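Local coordinates for initiator protein NS1 (Murine minute virus, PDB 4R94) that nicks the viral replication origin with its metal-dependent N-terminal nickase domain, and in its full-length form also unwinds DNA as an ATP-driven helicase to start viral replication, at residues S27-E33 / N180-L186; E119-D123 / P222-F228; F211-K216 / E242-V248. One frame throughout, in Å; residues are numbered along the deposited sequence.

Contact 1 of 3, residues S27-E33 / N180-L186; sequences SFVFKNE and NEWVTLL
Val-29 and Thr-184 face each other as the hydrogen-bonded pair of a short antiparallel ladder. Val-29 N donates a hydrogen bond to Thr-184 O at 3.0 Å, and Thr-184 N returns a bond to Val-29 O. Leu-186 N to Ser-27 O and Lys-31 N to Trp-182 O continue the ladder at its two ends. The side chains of Val-29 and Thr-184 run alongside one another, with OG1 of Thr-184 3.4 Å from CB of Val-29. Behind them, on the other face, the non-hydrogen-bonded pairs are apolar. CG2 of Val-183 sits over the face of the Phe-30 ring, a CH-pi contact 4.1 Å from the ring centroid, and CD1 of Leu-185 comes within 3.6 Å of CE1 of Phe-28.

Where the ladder ends, Trp-182 takes over. The backbone of Asn-32 and Glu-33 passes over one face of its indole: CA of Asn-32 stands 3.8 Å from the centroid of the six-membered ring, 19° off the normal, and Glu-33 N lies over the same face. Lys-31 CG sits between N and the carbonyl carbon (chi1 65°), and from there the extended chain runs past Glu-181 O to bring NZ within 3.5 Å of CG2 of Thr-184. One water joins this NZ to Glu-181 O.

A Schellman motif with Glu-181 at positive phi ends helix 167-179 and turns the chain into strand 183-185, which the contact adds to the antiparallel sheet of the nickase domain alongside strand 24-31. Strand 24-31 has strand 125-134 as a further partner, bringing Val-29 against metal-binding His-129. Helices 81-104 and 142-160 pack on the Phe-30 face, Trp-153 meeting that ring edge-to-face and also binding Lys-31 O.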
loop_
_atom_site.group_PDB
_atom_site.type_symbol
_atom_site.label_atom_id
_atom_site.label_comp_id
_atom_site.label_asym_id
_atom_site.label_seq_id
_atom_site.Cartn_x
_atom_site.Cartn_y
_atom_site.Cartn_z
ATOM N N SER A 27 10.702 1.093 -3.559
ATOM C CA SER A 27 9.927 1.120 -2.334
ATOM C C SER A 27 9.187 2.441 -2.252
ATOM O O SER A 27 9.807 3.511 -2.261
ATOM C CB SER A 27 10.844 0.933 -1.119
ATOM O OG SER A 27 10.154 1.227 0.094
ATOM N N PHE A 28 7.857 2.370 -2.240
ATOM C CA PHE A 28 7.006 3.552 -2.090
ATOM C C PHE A 28 6.168 3.485 -0.818
ATOM O O PHE A 28 5.879 2.405 -0.308
ATOM C CB PHE A 28 6.024 3.698 -3.267
ATOM C CG PHE A 28 6.677 3.843 -4.607
ATOM C CD1 PHE A 28 7.191 5.064 -5.014
ATOM C CD2 PHE A 28 6.745 2.760 -5.476
ATOM C CE1 PHE A 28 7.768 5.208 -6.250
ATOM C CE2 PHE A 28 7.332 2.899 -6.732
ATOM C CZ PHE A 28 7.865 4.123 -7.101
ATOM N N VAL A 29 5.765 4.642 -0.311
ATOM C CA VAL A 29 4.712 4.698 0.695
ATOM C C VAL A 29 3.613 5.632 0.207
ATOM O O VAL A 29 3.876 6.764 -0.217
ATOM C CB VAL A 29 5.235 5.172 2.068
ATOM C CG1 VAL A 29 4.101 5.290 3.052
ATOM C CG2 VAL A 29 6.266 4.186 2.595
ATOM N N PHE A 30 2.385 5.120 0.221
ATOM C CA PHE A 30 1.194 5.904 -0.079
ATOM C C PHE A 30 0.625 6.347 1.248
ATOM O O PHE A 30 0.457 5.533 2.168
ATOM C CB PHE A 30 0.165 5.079 -0.858
ATOM C CG PHE A 30 0.525 4.839 -2.315
ATOM C CD1 PHE A 30 1.558 3.976 -2.667
ATOM C CD2 PHE A 30 -0.220 5.441 -3.323
ATOM C CE1 PHE A 30 1.863 3.742 -4.006
ATOM C CE2 PHE A 30 0.070 5.210 -4.660
ATOM C CZ PHE A 30 1.108 4.365 -5.009
ATOM N N LYS A 31 0.334 7.634 1.373
ATOM C CA LYS A 31 -0.225 8.104 2.641
ATOM C C LYS A 31 -1.193 9.240 2.432
ATOM O O LYS A 31 -1.470 9.638 1.306
ATOM C CB LYS A 31 0.896 8.540 3.586
ATOM C CG LYS A 31 1.662 9.732 3.087
ATOM C CD LYS A 31 2.903 9.954 3.950
ATOM C CE LYS A 31 3.818 10.990 3.341
ATOM N NZ LYS A 31 5.118 11.044 4.092
ATOM N N ASN A 32 -1.728 9.749 3.528
ATOM C CA ASN A 32 -2.407 11.039 3.474
ATOM C C ASN A 32 -2.094 11.766 4.766
ATOM O O ASN A 32 -1.492 11.200 5.682
ATOM C CB ASN A 32 -3.917 10.914 3.224
ATOM C CG ASN A 32 -4.649 10.065 4.253
ATOM O OD1 ASN A 32 -4.257 9.970 5.408
ATOM N ND2 ASN A 32 -5.759 9.472 3.827
ATOM N N GLU A 33 -2.414 13.048 4.784
ATOM C CA GLU A 33 -2.160 13.885 5.954
ATOM C C GLU A 33 -3.431 14.643 6.214
ATOM O O GLU A 33 -4.240 14.826 5.313
ATOM C CB GLU A 33 -0.984 14.835 5.718
ATOM C CG GLU A 33 0.332 14.101 5.514
ATOM C CD GLU A 33 1.473 15.011 5.145
ATOM O OE1 GLU A 33 1.255 16.241 5.082
ATOM O OE2 GLU A 33 2.589 14.484 4.913
ATOM N N ASN A 180 2.957 18.152 -1.014
ATOM C CA ASN A 180 3.430 17.533 0.210
ATOM C C ASN A 180 3.786 16.055 0.056
ATOM O O ASN A 180 3.975 15.355 1.055
ATOM C CB ASN A 180 2.394 17.689 1.316
ATOM C CG ASN A 180 2.365 19.094 1.890
ATOM O OD1 ASN A 180 3.165 19.435 2.758
ATOM N ND2 ASN A 180 1.454 19.910 1.406
ATOM N N GLU A 181 3.861 15.605 -1.193
ATOM C CA GLU A 181 4.341 14.273 -1.537
ATOM C C GLU A 181 3.665 13.175 -0.735
ATOM O O GLU A 181 4.305 12.496 0.079
ATOM C CB GLU A 181 5.857 14.195 -1.343
ATOM C CG GLU A 181 6.620 15.098 -2.292
ATOM C CD GLU A 181 8.098 14.754 -2.373
ATOM O OE1 GLU A 181 8.636 14.114 -1.442
ATOM O OE2 GLU A 181 8.715 15.121 -3.390
ATOM N N TRP A 182 2.368 12.996 -0.975
ATOM C CA TRP A 182 1.639 11.931 -0.308
ATOM C C TRP A 182 1.949 10.555 -0.914
ATOM O O TRP A 182 1.395 9.547 -0.470
ATOM C CB TRP A 182 0.133 12.203 -0.365
ATOM C CG TRP A 182 -0.308 13.316 0.556
ATOM C CD1 TRP A 182 0.490 14.184 1.246
ATOM C CD2 TRP A 182 -1.657 13.662 0.890
ATOM N NE1 TRP A 182 -0.285 15.059 1.984
ATOM C CE2 TRP A 182 -1.606 14.755 1.779
ATOM C CE3 TRP A 182 -2.906 13.154 0.516
ATOM C CZ2 TRP A 182 -2.756 15.352 2.300
ATOM C CZ3 TRP A 182 -4.048 13.746 1.029
ATOM C CH2 TRP A 182 -3.963 14.832 1.914
ATOM N N VAL A 183 2.800 10.520 -1.942
ATOM C CA VAL A 183 3.498 9.282 -2.265
ATOM C C VAL A 183 4.979 9.536 -2.094
ATOM O O VAL A 183 5.515 10.437 -2.742
ATOM C CB VAL A 183 3.256 8.792 -3.698
ATOM C CG1 VAL A 183 4.033 7.514 -3.931
ATOM C CG2 VAL A 183 1.749 8.561 -3.956
ATOM N N THR A 184 5.640 8.767 -1.228
ATOM C CA THR A 184 7.083 8.923 -1.040
ATOM C C THR A 184 7.840 7.773 -1.707
ATOM O O THR A 184 7.295 6.687 -1.898
ATOM C CB THR A 184 7.467 8.990 0.449
ATOM O OG1 THR A 184 7.143 7.759 1.107
ATOM C CG2 THR A 184 6.761 10.135 1.146
ATOM N N LEU A 185 9.106 8.032 -2.036
ATOM C CA LEU A 185 10.008 7.056 -2.640
ATOM C C LEU A 185 11.241 6.901 -1.752
ATOM O O LEU A 185 11.822 7.900 -1.330
ATOM C CB LEU A 185 10.411 7.518 -4.042
ATOM C CG LEU A 185 11.593 6.807 -4.701
ATOM C CD1 LEU A 185 11.202 5.414 -5.175
ATOM C CD2 LEU A 185 12.125 7.681 -5.839
ATOM N N LEU A 186 11.630 5.668 -1.467
ATOM C CA LEU A 186 12.819 5.422 -0.644
ATOM C C LEU A 186 14.069 5.890 -1.377
ATOM O O LEU A 186 14.293 5.524 -2.531
ATOM C CB LEU A 186 12.957 3.941 -0.295
ATOM C CG LEU A 186 14.125 3.667 0.666
ATOM C CD1 LEU A 186 13.800 4.234 2.039
ATOM C CD2 LEU A 186 14.421 2.174 0.749
HETATM O O HOH W 1 12.942 2.951 -3.843
HETATM O O HOH W 2 5.909 13.114 2.337
HETATM O O HOH W 3 4.646 15.139 3.637
HETATM O O HOH W 4 3.750 17.374 4.814
#

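Contact 2 of 3, residues E119-D123 / P222-F228; sequences EWGKD and PRDGGYF. With MG (magnesium ion), chain B.
Two backbone hydrogen bonds tie Trp-120 to the end of the turn at Gly-225 and Gly-226: Trp-120 N donates to Gly-226 O, and Gly-225 N donates to Trp-120 O at 2.7 Å. Next to them Glu-119 and Tyr-227 form a non-hydrogen-bonded antiparallel pair, with their CA atoms 4.1 Å apart. The type II turn from Arg-223 to Gly-226, closed by Gly-226 N on Arg-223 O, has Gly-225 at positive phi in its third position; the N-H of that residue points to the strand.

Apolar contact centres on the Trp-120 indole. With CG anti to the backbone N (chi1 -173°), the ring swings against Pro-222, whose CG rests over the five-membered ring in a CH-pi contact 3.7 Å from its centroid. CE3 of Trp-120 lies at the edge of the Phe-228 ring, 3.8 Å from its CZ. Trp-44 adds an edge-to-face partner from elsewhere.

Among the charged groups, OD1 of Asp-224 lies at the indole edge, its carboxylate only 12° from the ring plane. OD2 of the same group touches the aliphatic part of Lys-122, 3.4 Å from CG, while the ammonium stays beyond salt-bridge range.

Metal coordination occupies the far end of Glu-119. OE1 of Glu-119 binds the magnesium ion at 2.1 Å, three waters take further positions, and His-127 and His-129 supply the two remaining ligands. OE2 is held by a salt bridge to Lys-214 and a hydrogen bond from Gln-117, which should fix the rotation of the carboxylate. A further water, bonded to Gly-225 O and weakly to OE1, links the turn to this site. Two histidines of the predicted RCR-2 motif and a carboxylate from the neighbouring strand around one divalent ion make the metal centre of an HUH-type rolling-circle nickase.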
loop_
_atom_site.group_PDB
_atom_site.type_symbol
_atom_site.label_atom_id
_atom_site.label_comp_id
_atom_site.label_asym_id
_atom_site.label_seq_id
_atom_site.Cartn_x
_atom_site.Cartn_y
_atom_site.Cartn_z
ATOM N N GLU A 119 -0.405 -0.376 6.940
ATOM C CA GLU A 119 0.074 -0.299 8.316
ATOM C C GLU A 119 -0.454 0.931 9.056
ATOM O O GLU A 119 -1.060 1.838 8.470
ATOM C CB GLU A 119 1.608 -0.285 8.353
ATOM C CG GLU A 119 2.253 -1.515 7.728
ATOM C CD GLU A 119 3.767 -1.542 7.871
ATOM O OE1 GLU A 119 4.388 -0.479 8.115
ATOM O OE2 GLU A 119 4.325 -2.639 7.705
ATOM N N TRP A 120 -0.203 0.954 10.365
ATOM C CA TRP A 120 -0.594 2.083 11.191
ATOM C C TRP A 120 0.615 2.518 11.979
ATOM O O TRP A 120 1.077 1.799 12.858
ATOM C CB TRP A 120 -1.737 1.719 12.137
ATOM C CG TRP A 120 -2.272 2.903 12.871
ATOM C CD1 TRP A 120 -1.805 3.433 14.045
ATOM C CD2 TRP A 120 -3.380 3.708 12.477
ATOM N NE1 TRP A 120 -2.560 4.527 14.399
ATOM C CE2 TRP A 120 -3.537 4.714 13.454
ATOM C CE3 TRP A 120 -4.254 3.678 11.392
ATOM C CZ2 TRP A 120 -4.535 5.685 13.370
ATOM C CZ3 TRP A 120 -5.254 4.638 11.311
ATOM C CH2 TRP A 120 -5.386 5.628 12.296
ATOM N N GLY A 121 1.140 3.682 11.637
ATOM C CA GLY A 121 2.323 4.189 12.306
ATOM C C GLY A 121 1.966 4.934 13.575
ATOM O O GLY A 121 0.902 5.543 13.673
ATOM N N LYS A 122 2.866 4.869 14.555
ATOM C CA LYS A 122 2.678 5.552 15.825
ATOM C C LYS A 122 2.363 7.034 15.639
ATOM O O LYS A 122 1.476 7.584 16.303
ATOM C CB LYS A 122 3.930 5.382 16.690
ATOM C CG LYS A 122 3.992 6.308 17.891
ATOM C CD LYS A 122 5.315 6.142 18.633
ATOM C CE LYS A 122 5.537 7.272 19.630
ATOM N NZ LYS A 122 4.418 7.384 20.606
ATOM N N ASP A 123 3.078 7.668 14.717
ATOM C CA ASP A 123 2.926 9.097 14.482
ATOM C C ASP A 123 1.992 9.423 13.307
ATOM O O ASP A 123 1.076 10.237 13.448
ATOM C CB ASP A 123 4.304 9.725 14.259
ATOM C CG ASP A 123 5.217 9.585 15.484
ATOM O OD1 ASP A 123 4.716 9.716 16.621
ATOM O OD2 ASP A 123 6.430 9.340 15.309
ATOM N N PRO A 222 -5.711 1.217 16.548
ATOM C CA PRO A 222 -4.736 0.219 16.097
ATOM C C PRO A 222 -3.476 0.215 16.944
ATOM O O PRO A 222 -3.062 1.268 17.441
ATOM C CB PRO A 222 -4.401 0.663 14.668
ATOM C CG PRO A 222 -5.499 1.566 14.264
ATOM C CD PRO A 222 -5.986 2.228 15.514
ATOM N N ARG A 223 -2.875 -0.959 17.102
ATOM C CA ARG A 223 -1.583 -1.072 17.759
ATOM C C ARG A 223 -0.537 -0.342 16.931
ATOM O O ARG A 223 -0.487 -0.496 15.709
ATOM C CB ARG A 223 -1.190 -2.534 17.931
ATOM C CG ARG A 223 0.166 -2.716 18.567
ATOM C CD ARG A 223 0.641 -4.152 18.482
ATOM N NE ARG A 223 2.014 -4.268 18.963
ATOM C CZ ARG A 223 3.086 -3.979 18.229
ATOM N NH1 ARG A 223 2.945 -3.563 16.971
ATOM N NH2 ARG A 223 4.300 -4.110 18.753
ATOM N N ASP A 224 0.298 0.458 17.578
ATOM C CA ASP A 224 1.269 1.229 16.823
ATOM C C ASP A 224 2.245 0.302 16.111
ATOM O O ASP A 224 2.777 -0.641 16.700
ATOM C CB ASP A 224 1.997 2.218 17.727
ATOM C CG ASP A 224 1.148 3.438 18.043
ATOM O OD1 ASP A 224 0.088 3.613 17.392
ATOM O OD2 ASP A 224 1.541 4.230 18.926
ATOM N N GLY A 225 2.425 0.551 14.818
ATOM C CA GLY A 225 3.345 -0.223 14.006
ATOM C C GLY A 225 2.770 -1.510 13.440
ATOM O O GLY A 225 3.479 -2.256 12.755
ATOM N N GLY A 226 1.496 -1.771 13.712
ATOM C CA GLY A 226 0.872 -3.006 13.262
ATOM C C GLY A 226 0.467 -2.942 11.796
ATOM O O GLY A 226 0.475 -1.872 11.196
ATOM N N TYR A 227 0.138 -4.090 11.219
ATOM C CA TYR A 227 -0.340 -4.124 9.830
ATOM C C TYR A 227 -1.818 -4.503 9.789
ATOM O O TYR A 227 -2.327 -5.236 10.651
ATOM C CB TYR A 227 0.488 -5.110 8.978
ATOM C CG TYR A 227 0.136 -6.579 9.206
ATOM C CD1 TYR A 227 0.691 -7.292 10.268
ATOM C CD2 TYR A 227 -0.751 -7.246 8.363
ATOM C CE1 TYR A 227 0.359 -8.618 10.489
ATOM C CE2 TYR A 227 -1.076 -8.576 8.565
ATOM C CZ TYR A 227 -0.522 -9.256 9.638
ATOM O OH TYR A 227 -0.849 -10.578 9.865
ATOM N N PHE A 228 -2.508 -3.993 8.776
ATOM C CA PHE A 228 -3.908 -4.333 8.531
ATOM C C PHE A 228 -4.072 -5.515 7.586
ATOM O O PHE A 228 -4.839 -6.435 7.840
ATOM C CB PHE A 228 -4.661 -3.159 7.911
ATOM C CG PHE A 228 -4.903 -1.994 8.834
ATOM C CD1 PHE A 228 -5.932 -2.027 9.769
ATOM C CD2 PHE A 228 -4.157 -0.832 8.704
ATOM C CE1 PHE A 228 -6.179 -0.927 10.587
ATOM C CE2 PHE A 228 -4.384 0.261 9.515
ATOM C CZ PHE A 228 -5.403 0.217 10.464
HETATM MG MG MG B . 5.325 1.357 7.907
HETATM O O HOH W 5 5.424 -0.887 11.418
HETATM O O HOH W 6 6.462 3.138 7.831
HETATM O O HOH W 7 4.900 1.486 10.006
HETATM O O HOH W 8 7.136 0.460 8.261
#

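Contact 3 of 3, residues F211-K216 / E242-V248; sequences FLTKKK and EGERHLV
The guanidinium of Arg-245 carries CD2 of Leu-212 over the centre of one face, 3.6 Å from CZ. At its edge NE gives a bond to a water that also donates to Leu-212 O and Lys-214 O, so one solvent molecule joins the helix to two carbonyls of the loop. The His-246 ring has Thr-213 CA, a second water and OE2 of Glu-242 around its edge. NE2 of His-246 donates to that OE2 at 2.7 Å, nearly in the ring plane and on the anti lone pair.

The other oxygen of Glu-242 turns to the loop: Lys-216 N donates to OE1 at 2.9 Å, N-H...O 169°, arriving from above the carboxylate plane. An extended Glu-242 chain (chi1 -171°) makes that span, and His-246 probably steadies it. Leu-212 also sends CD1 to CG1 of Val-248, 3.6 Å away.

Gln-117 and Ser-230 bind the far nitrogens of Arg-245, and Tyr-227 adds a cation-pi contact. The loop follows helix 203-211, carrying the rest of the predicted RCR-3 motif that begins at the nuclease Tyr-210, and lies between helix 242-252 and strand 227-232, with helix 8-19 packed against Leu-212 and Val-248.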
loop_
_atom_site.group_PDB
_atom_site.type_symbol
_atom_site.label_atom_id
_atom_site.label_comp_id
_atom_site.label_asym_id
_atom_site.label_seq_id
_atom_site.Cartn_x
_atom_site.Cartn_y
_atom_site.Cartn_z
ATOM N N PHE A 211 8.490 -7.040 6.417
ATOM C CA PHE A 211 7.040 -6.803 6.436
ATOM C C PHE A 211 6.253 -7.943 7.083
ATOM O O PHE A 211 5.264 -7.701 7.781
ATOM C CB PHE A 211 6.509 -6.518 5.022
ATOM C CG PHE A 211 6.928 -5.175 4.503
ATOM C CD1 PHE A 211 6.515 -4.020 5.150
ATOM C CD2 PHE A 211 7.781 -5.070 3.407
ATOM C CE1 PHE A 211 6.913 -2.756 4.696
ATOM C CE2 PHE A 211 8.185 -3.823 2.938
ATOM C CZ PHE A 211 7.768 -2.663 3.592
ATOM N N LEU A 212 6.699 -9.178 6.892
ATOM C CA LEU A 212 6.025 -10.318 7.508
ATOM C C LEU A 212 6.302 -10.459 9.018
ATOM O O LEU A 212 5.734 -11.331 9.680
ATOM C CB LEU A 212 6.410 -11.617 6.779
ATOM C CG LEU A 212 5.923 -11.754 5.333
ATOM C CD1 LEU A 212 6.142 -13.174 4.788
ATOM C CD2 LEU A 212 4.447 -11.329 5.208
ATOM N N THR A 213 7.159 -9.607 9.576
ATOM C CA THR A 213 7.405 -9.661 11.017
ATOM C C THR A 213 6.440 -8.816 11.836
ATOM O O THR A 213 6.459 -8.887 13.071
ATOM C CB THR A 213 8.839 -9.198 11.390
ATOM O OG1 THR A 213 8.966 -7.779 11.214
ATOM C CG2 THR A 213 9.884 -9.920 10.564
ATOM N N LYS A 214 5.605 -8.009 11.176
ATOM C CA LYS A 214 4.737 -7.079 11.891
ATOM C C LYS A 214 3.603 -7.791 12.632
ATOM O O LYS A 214 3.211 -8.909 12.277
ATOM C CB LYS A 214 4.134 -6.032 10.926
ATOM C CG LYS A 214 5.152 -5.247 10.084
ATOM C CD LYS A 214 6.138 -4.460 10.944
ATOM C CE LYS A 214 7.086 -3.623 10.069
ATOM N NZ LYS A 214 6.444 -2.396 9.482
ATOM N N LYS A 215 3.079 -7.132 13.659
ATOM C CA LYS A 215 1.924 -7.638 14.407
ATOM C C LYS A 215 0.588 -7.209 13.790
ATOM O O LYS A 215 0.431 -6.065 13.367
ATOM C CB LYS A 215 1.993 -7.162 15.862
ATOM C CG LYS A 215 0.835 -7.654 16.729
ATOM C CD LYS A 215 1.191 -7.618 18.211
ATOM C CE LYS A 215 0.035 -8.110 19.074
ATOM N NZ LYS A 215 0.455 -8.291 20.495
ATOM N N LYS A 216 -0.374 -8.126 13.749
ATOM C CA LYS A 216 -1.682 -7.866 13.147
ATOM C C LYS A 216 -2.516 -6.930 14.008
ATOM O O LYS A 216 -2.686 -7.144 15.215
ATOM C CB LYS A 216 -2.430 -9.188 12.915
ATOM C CG LYS A 216 -3.869 -9.071 12.378
ATOM C CD LYS A 216 -3.890 -8.760 10.900
ATOM C CE LYS A 216 -5.314 -8.856 10.316
ATOM N NZ LYS A 216 -5.743 -10.275 10.130
ATOM N N GLU A 242 -1.588 -14.166 10.761
ATOM C CA GLU A 242 -0.324 -13.667 11.325
ATOM C C GLU A 242 0.629 -14.807 11.667
ATOM O O GLU A 242 1.817 -14.728 11.383
ATOM C CB GLU A 242 -0.524 -12.805 12.585
ATOM C CG GLU A 242 0.811 -12.133 12.989
ATOM C CD GLU A 242 0.840 -11.410 14.334
ATOM O OE1 GLU A 242 -0.193 -10.875 14.785
ATOM O OE2 GLU A 242 1.943 -11.369 14.941
ATOM N N GLY A 243 0.100 -15.869 12.264
ATOM C CA GLY A 243 0.925 -17.007 12.631
ATOM C C GLY A 243 1.590 -17.639 11.428
ATOM O O GLY A 243 2.741 -18.050 11.493
ATOM N N GLU A 244 0.869 -17.689 10.314
ATOM C CA GLU A 244 1.384 -18.296 9.095
ATOM C C GLU A 244 2.465 -17.418 8.466
ATOM O O GLU A 244 3.402 -17.915 7.848
ATOM C CB GLU A 244 0.243 -18.542 8.097
ATOM C CG GLU A 244 -0.784 -19.561 8.609
ATOM C CD GLU A 244 -1.991 -19.727 7.694
ATOM O OE1 GLU A 244 -2.587 -18.710 7.275
ATOM O OE2 GLU A 244 -2.351 -20.888 7.401
ATOM N N ARG A 245 2.305 -16.107 8.604
ATOM C CA ARG A 245 3.286 -15.171 8.078
ATOM C C ARG A 245 4.622 -15.341 8.809
ATOM O O ARG A 245 5.687 -15.336 8.194
ATOM C CB ARG A 245 2.763 -13.734 8.209
ATOM C CG ARG A 245 1.598 -13.414 7.249
ATOM C CD ARG A 245 0.788 -12.215 7.736
ATOM N NE ARG A 245 1.616 -11.019 7.882
ATOM C CZ ARG A 245 1.661 -10.024 7.002
ATOM N NH1 ARG A 245 0.930 -10.076 5.885
ATOM N NH2 ARG A 245 2.456 -8.982 7.233
ATOM N N HIS A 246 4.561 -15.502 10.126
ATOM C CA HIS A 246 5.782 -15.735 10.901
ATOM C C HIS A 246 6.409 -17.082 10.549
ATOM O O HIS A 246 7.633 -17.202 10.501
ATOM C CB HIS A 246 5.482 -15.647 12.397
ATOM C CG HIS A 246 5.025 -14.292 12.835
ATOM N ND1 HIS A 246 5.595 -13.132 12.364
ATOM C CD2 HIS A 246 4.032 -13.912 13.674
ATOM C CE1 HIS A 246 4.985 -12.090 12.909
ATOM N NE2 HIS A 246 4.036 -12.539 13.706
ATOM N N LEU A 247 5.586 -18.096 10.287
ATOM C CA LEU A 247 6.123 -19.356 9.772
ATOM C C LEU A 247 6.853 -19.171 8.435
ATOM O O LEU A 247 7.907 -19.761 8.213
ATOM C CB LEU A 247 5.021 -20.402 9.603
ATOM C CG LEU A 247 4.431 -21.096 10.826
ATOM C CD1 LEU A 247 3.474 -22.185 10.356
ATOM C CD2 LEU A 247 5.527 -21.678 11.694
ATOM N N VAL A 248 6.299 -18.362 7.535
ATOM C CA VAL A 248 6.996 -18.066 6.285
ATOM C C VAL A 248 8.391 -17.462 6.511
ATOM O O VAL A 248 9.354 -17.865 5.866
ATOM C CB VAL A 248 6.164 -17.107 5.397
ATOM C CG1 VAL A 248 6.992 -16.652 4.194
ATOM C CG2 VAL A 248 4.900 -17.810 4.940
HETATM O O HOH W 9 3.196 -10.399 10.058
HETATM O O HOH W 10 7.907 -13.036 10.905
HETATM O O HOH W 11 -4.393 -13.067 11.167
#

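From the N terminus, strand 24-31 comes first, and contact 1 closes a loop of 146 residues when the chain returns at 183-185. Inside that loop strand 112-121 supplies residues 119-123, whose partner 222-228 arrives only after contact 1 has closed, so contacts 1 and 2 cross. Contact 3 opens later still; its first segment precedes 222-228 and its second follows, so it crosses contact 2 but stands in series with contact 1. Contacts 1 and 2 join strands of the same sheet. Contacts 2 and 3 touch through the Glu-119 to Lys-214 salt bridge and through Tyr-227, coupling the metal site to the RCR-3 loop and helix 242-252.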